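Genome packaging NTPase B204 (Sulfolobus turreted icosahedral virus 2, PDB 4KFU) probably hydrolyses ATP to drive packaging of the viral DNA genome into the capsid, as a P-loop ATPase of the FtsK-HerA superfamily. Local coordinates at residues I37-N42 with V71-K76; D103-H108 with L133-Q138. One frame throughout, in Å; residues are numbered along the deposited sequence.

Contact 1. Residues I37-N42 with V71-K76. With ZN (zinc ion), chain L.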
# COMPACT_ATOMS: atom_id res chain seq x y z
N ILE A 37 2.90 9.17 -5.24
CA ILE A 37 3.08 8.49 -6.51
C ILE A 37 2.25 7.21 -6.46
O ILE A 37 2.41 6.40 -5.53
CB ILE A 37 4.56 8.09 -6.72
CG1 ILE A 37 5.47 9.32 -6.58
CG2 ILE A 37 4.76 7.42 -8.07
CD1 ILE A 37 6.95 8.98 -6.50
N ILE A 38 1.35 7.03 -7.43
CA ILE A 38 0.54 5.80 -7.45
C ILE A 38 0.96 4.83 -8.56
O ILE A 38 0.90 5.16 -9.75
CB ILE A 38 -0.96 6.11 -7.63
CG1 ILE A 38 -1.43 7.13 -6.59
CG2 ILE A 38 -1.77 4.83 -7.57
CD1 ILE A 38 -2.89 7.58 -6.78
N ASP A 39 1.38 3.63 -8.14
CA ASP A 39 1.70 2.53 -9.05
C ASP A 39 0.40 1.77 -9.30
O ASP A 39 -0.06 1.00 -8.44
CB ASP A 39 2.78 1.64 -8.41
CG ASP A 39 3.11 0.39 -9.22
OD1 ASP A 39 2.82 0.33 -10.43
OD2 ASP A 39 3.68 -0.57 -8.64
N ASP A 40 -0.19 2.00 -10.47
CA ASP A 40 -1.56 1.53 -10.81
C ASP A 40 -1.50 0.38 -11.82
O ASP A 40 -0.87 0.48 -12.87
CB ASP A 40 -2.33 2.72 -11.41
CG ASP A 40 -3.85 2.48 -11.50
OD1 ASP A 40 -4.32 1.32 -11.45
OD2 ASP A 40 -4.58 3.49 -11.64
N HIS A 41 -2.18 -0.73 -11.51
CA HIS A 41 -2.13 -1.90 -12.38
C HIS A 41 -3.45 -2.20 -13.08
O HIS A 41 -3.53 -3.11 -13.91
CB HIS A 41 -1.68 -3.12 -11.57
CG HIS A 41 -0.38 -2.90 -10.84
ND1 HIS A 41 -0.33 -2.51 -9.52
CD2 HIS A 41 0.90 -2.95 -11.27
CE1 HIS A 41 0.93 -2.37 -9.15
NE2 HIS A 41 1.70 -2.62 -10.20
N ASN A 42 -4.48 -1.41 -12.77
CA ASN A 42 -5.84 -1.68 -13.25
C ASN A 42 -6.32 -0.72 -14.33
O ASN A 42 -6.59 0.45 -14.05
CB ASN A 42 -6.82 -1.64 -12.08
CG ASN A 42 -6.78 -2.88 -11.24
OD1 ASN A 42 -5.97 -3.78 -11.46
ND2 ASN A 42 -7.67 -2.95 -10.24
N VAL A 71 1.11 6.37 -12.22
CA VAL A 71 1.88 5.60 -13.18
C VAL A 71 1.13 4.31 -13.49
O VAL A 71 0.99 3.45 -12.61
CB VAL A 71 3.25 5.20 -12.58
CG1 VAL A 71 4.18 4.69 -13.67
CG2 VAL A 71 3.87 6.36 -11.81
N TYR A 72 0.65 4.15 -14.72
CA TYR A 72 0.09 2.85 -15.09
C TYR A 72 1.22 1.86 -15.36
O TYR A 72 2.08 2.11 -16.21
CB TYR A 72 -0.83 2.94 -16.30
CG TYR A 72 -1.22 1.56 -16.77
CD1 TYR A 72 -2.09 0.78 -16.02
CD2 TYR A 72 -0.69 1.02 -17.94
CE1 TYR A 72 -2.44 -0.50 -16.42
CE2 TYR A 72 -1.03 -0.27 -18.36
CZ TYR A 72 -1.91 -1.02 -17.59
OH TYR A 72 -2.26 -2.29 -17.99
N ASP A 73 1.21 0.74 -14.65
CA ASP A 73 2.28 -0.27 -14.77
C ASP A 73 1.84 -1.45 -15.63
O ASP A 73 1.10 -2.33 -15.17
CB ASP A 73 2.71 -0.75 -13.38
CG ASP A 73 3.74 -1.86 -13.43
OD1 ASP A 73 4.38 -2.09 -14.49
OD2 ASP A 73 3.94 -2.52 -12.39
N ARG A 74 2.33 -1.47 -16.87
CA ARG A 74 1.94 -2.47 -17.85
C ARG A 74 2.71 -3.77 -17.69
O ARG A 74 2.13 -4.85 -17.72
CB ARG A 74 2.16 -1.90 -19.27
CG ARG A 74 2.01 -2.92 -20.39
N ALA A 75 4.03 -3.66 -17.50
CA ALA A 75 4.90 -4.84 -17.38
C ALA A 75 4.70 -5.64 -16.09
O ALA A 75 4.87 -6.87 -16.09
CB ALA A 75 6.36 -4.43 -17.54
N LYS A 76 4.38 -4.94 -15.00
CA LYS A 76 4.12 -5.56 -13.69
C LYS A 76 5.23 -6.48 -13.21
O LYS A 76 4.96 -7.53 -12.59
CB LYS A 76 2.78 -6.32 -13.71
CG LYS A 76 1.59 -5.43 -14.06
CD LYS A 76 0.41 -6.25 -14.56
CE LYS A 76 -0.79 -5.37 -14.88
NZ LYS A 76 -0.44 -4.31 -15.86
ZN ZN L . 3.62 -1.90 -10.47
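Asp39, His41 and Asp73 converge on a zinc ion at the ends of two neighbouring parallel strands, 35-40 and 68-72, in the sheet of this P-loop ATPase. Three nearly straight backbone bonds zip the strands together: Val71 N gives to Ile38 O, Asp40 N gives to Val71 O, and Asp73 N gives to Asp40 O at 2.7 Å. The last lies just past the end of the second strand, so the backbone pairing runs on into the loop that carries Asp73.

The metal bonds join the same two segments through their side chains. Asp39 grips zinc with both carboxylate oxygens, OD1 at 2.4 Å and OD2 at nearly the same length, whereas Asp73 uses OD2 alone, at 2.0 Å. The two carboxylate planes are turned 35° apart. His41 binds zinc through NE2, its CG set beside the backbone N (chi1 -54°), from where the ring turns to the metal; Asp73 OD2 lies at the edge of the His41 ring, in its plane. His41 ND1, across the ring from the zinc-binding nitrogen, probably gives a hydrogen bond to Glu104 OE1, which would steady the ring, while His108 completes the site.

Apolar packing is slight: Ile37 and Val71 lie side by side on the face that Asp39 shares, CG2 to CG2 at 4.0 Å, with helix 78-95 against both. On the other face, the Asp40 carboxylate turns back to its own chain, where OD1 accepts from Asn42 N in an Asx turn and OD2 is held by Tyr50 N and Ser48 OG.

Lys76 folds back over the loop, its CG against His41 CD2. Asp73 OD1, the oxygen not bound to zinc, accepts from Lys76 N, and Lys76 NZ reaches a lone pair of Asp73 O at 2.6 Å.

Contact 2. Residues D103-H108 with L133-Q138. With ZN (zinc ion), chain L.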
# COMPACT_ATOMS: atom_id res chain seq x y z
N ASP A 103 -1.30 -0.18 -5.40
CA ASP A 103 -2.48 -1.05 -5.38
C ASP A 103 -2.13 -2.34 -6.11
O ASP A 103 -1.20 -2.35 -6.94
CB ASP A 103 -3.70 -0.36 -5.99
CG ASP A 103 -4.98 -0.61 -5.17
OD1 ASP A 103 -5.08 -1.68 -4.53
OD2 ASP A 103 -5.88 0.27 -5.16
N GLU A 104 -2.81 -3.43 -5.76
CA GLU A 104 -2.45 -4.75 -6.28
C GLU A 104 -0.96 -5.05 -6.05
O GLU A 104 -0.24 -5.44 -6.98
CB GLU A 104 -2.81 -4.86 -7.77
CG GLU A 104 -4.26 -4.46 -8.12
CD GLU A 104 -4.43 -2.97 -8.49
OE1 GLU A 104 -3.43 -2.31 -8.90
OE2 GLU A 104 -5.56 -2.44 -8.37
N ALA A 105 -0.50 -4.86 -4.82
CA ALA A 105 0.93 -4.96 -4.52
C ALA A 105 1.55 -6.35 -4.69
O ALA A 105 2.76 -6.48 -4.60
CB ALA A 105 1.25 -4.41 -3.12
N TYR A 106 0.73 -7.37 -4.94
CA TYR A 106 1.28 -8.72 -5.16
C TYR A 106 2.12 -8.81 -6.43
O TYR A 106 2.85 -9.78 -6.62
CB TYR A 106 0.18 -9.78 -5.17
CG TYR A 106 -0.90 -9.52 -6.18
CD1 TYR A 106 -0.75 -9.89 -7.51
CD2 TYR A 106 -2.09 -8.90 -5.80
CE1 TYR A 106 -1.75 -9.64 -8.45
CE2 TYR A 106 -3.10 -8.65 -6.72
CZ TYR A 106 -2.93 -9.02 -8.03
OH TYR A 106 -3.94 -8.76 -8.93
N TYR A 107 2.02 -7.82 -7.31
CA TYR A 107 2.86 -7.85 -8.50
C TYR A 107 4.33 -7.70 -8.16
O TYR A 107 5.18 -8.27 -8.84
CB TYR A 107 2.45 -6.77 -9.49
CG TYR A 107 1.15 -7.11 -10.16
CD1 TYR A 107 1.04 -8.24 -10.97
CD2 TYR A 107 0.03 -6.32 -9.97
CE1 TYR A 107 -0.17 -8.56 -11.58
CE2 TYR A 107 -1.17 -6.63 -10.57
CZ TYR A 107 -1.27 -7.75 -11.38
OH TYR A 107 -2.48 -8.06 -11.97
N HIS A 108 4.63 -6.94 -7.11
CA HIS A 108 6.03 -6.60 -6.79
C HIS A 108 6.51 -7.20 -5.48
O HIS A 108 7.72 -7.26 -5.22
CB HIS A 108 6.18 -5.07 -6.74
CG HIS A 108 5.78 -4.39 -8.01
ND1 HIS A 108 6.21 -4.82 -9.24
CD2 HIS A 108 5.01 -3.30 -8.23
CE1 HIS A 108 5.70 -4.03 -10.18
NE2 HIS A 108 4.98 -3.11 -9.59
N LEU A 133 5.06 4.05 2.32
CA LEU A 133 4.47 3.08 1.41
C LEU A 133 3.06 2.78 1.86
O LEU A 133 2.80 2.60 3.06
CB LEU A 133 5.23 1.76 1.44
CG LEU A 133 6.60 1.49 0.84
CD1 LEU A 133 6.86 0.01 1.03
CD2 LEU A 133 6.62 1.83 -0.65
N ILE A 134 2.15 2.73 0.89
CA ILE A 134 0.85 2.10 1.12
C ILE A 134 0.75 0.92 0.18
O ILE A 134 0.84 1.07 -1.04
CB ILE A 134 -0.31 3.05 0.89
CG1 ILE A 134 -0.21 4.23 1.86
CG2 ILE A 134 -1.63 2.32 1.14
CD1 ILE A 134 -1.21 5.31 1.65
N LEU A 135 0.63 -0.28 0.76
CA LEU A 135 0.56 -1.50 -0.03
C LEU A 135 -0.80 -2.14 0.17
O LEU A 135 -1.29 -2.23 1.30
CB LEU A 135 1.64 -2.49 0.40
CG LEU A 135 3.10 -2.02 0.30
CD1 LEU A 135 4.02 -3.14 0.75
CD2 LEU A 135 3.44 -1.57 -1.13
N SER A 136 -1.39 -2.59 -0.93
CA SER A 136 -2.74 -3.14 -0.88
C SER A 136 -2.78 -4.50 -1.55
O SER A 136 -2.20 -4.68 -2.63
CB SER A 136 -3.69 -2.16 -1.58
OG SER A 136 -4.94 -2.76 -1.85
N THR A 137 -3.48 -5.46 -0.93
CA THR A 137 -3.63 -6.78 -1.54
C THR A 137 -4.92 -7.44 -1.11
O THR A 137 -5.58 -6.97 -0.18
CB THR A 137 -2.45 -7.71 -1.20
OG1 THR A 137 -2.40 -8.77 -2.16
CG2 THR A 137 -2.61 -8.29 0.22
N GLN A 138 -5.28 -8.53 -1.78
CA GLN A 138 -6.60 -9.15 -1.57
C GLN A 138 -6.61 -10.20 -0.46
O GLN A 138 -7.52 -10.24 0.34
CB GLN A 138 -7.12 -9.76 -2.88
CG GLN A 138 -7.02 -8.81 -4.08
CD GLN A 138 -8.32 -8.64 -4.84
OE1 GLN A 138 -8.86 -7.52 -4.95
NE2 GLN A 138 -8.83 -9.74 -5.40
ZN ZN L . 3.62 -1.90 -10.47
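Asp103 and Ser136 meet side chain to side chain where the loop after strand 98-102 passes the end of strand 131-137, beside the nucleotide site of the P-loop fold. This is the tightly packed part. Ser136 OG stands anti to its backbone N (chi1 166°) and donates a hydrogen bond to Asp103 OD1 at 2.9 Å, coming from above the carboxylate plane. The same oxygen takes Glu104 N on its anti lone pair, so two donors hold OD1 and restrain the rotation of the group. OD2 is held by Tyr50 OH and Ser18 OG.

One step along, Ala105 N gives a nearly straight bond to Ser136 O at 2.8 Å. This is the backbone link between the segments, and the methyl of Ala105 settles over the strand, its CB 4.0 Å from Leu135 CB.

Towards Tyr106 the fit loosens. Tyr106 is partly exposed, and its CD2 comes nearest to the strand, 3.7 Å from Thr137 OG1, which lies at the ring edge near its plane. That hydroxyl has its hydrogen-bond partner in Asp142. Beyond this, the loop turns away from the strand, and His108 reaches zinc through NE2 at 2.0 Å.

The nearest atom of the Asp103 side chain is about 4 Å from a bound magnesium ion, and Gln138, which ends the segment, belongs to the AMPPCP pocket. An acidic pair following a strand beside the P-loop is consistent with a Walker B motif; the hydroxyl and amide gripping OD1 would then hold Asp103 in place beside the magnesium.

From the N terminus, the chain passes the P-loop and helix 17-31, then enters contact 1 on strand 35-40. Contact 1 closes a loop of 28 residues that holds helix 60-65 and returns along strand 68-72. Helix 78-95 and strand 98-102 follow, and contact 2 opens in the loop behind that strand, closing 24 residues later on strand 131-137. The two loops therefore lie in series, neither nested nor crossed. Strand 98-102 sits between strands 35-40 and 131-137 in the sheet, so both contacts gather at neighbouring strand ends. Their centres are about 11 Å apart, and the shared zinc, with the probable hydrogen bond from His41 to Glu104, joins them.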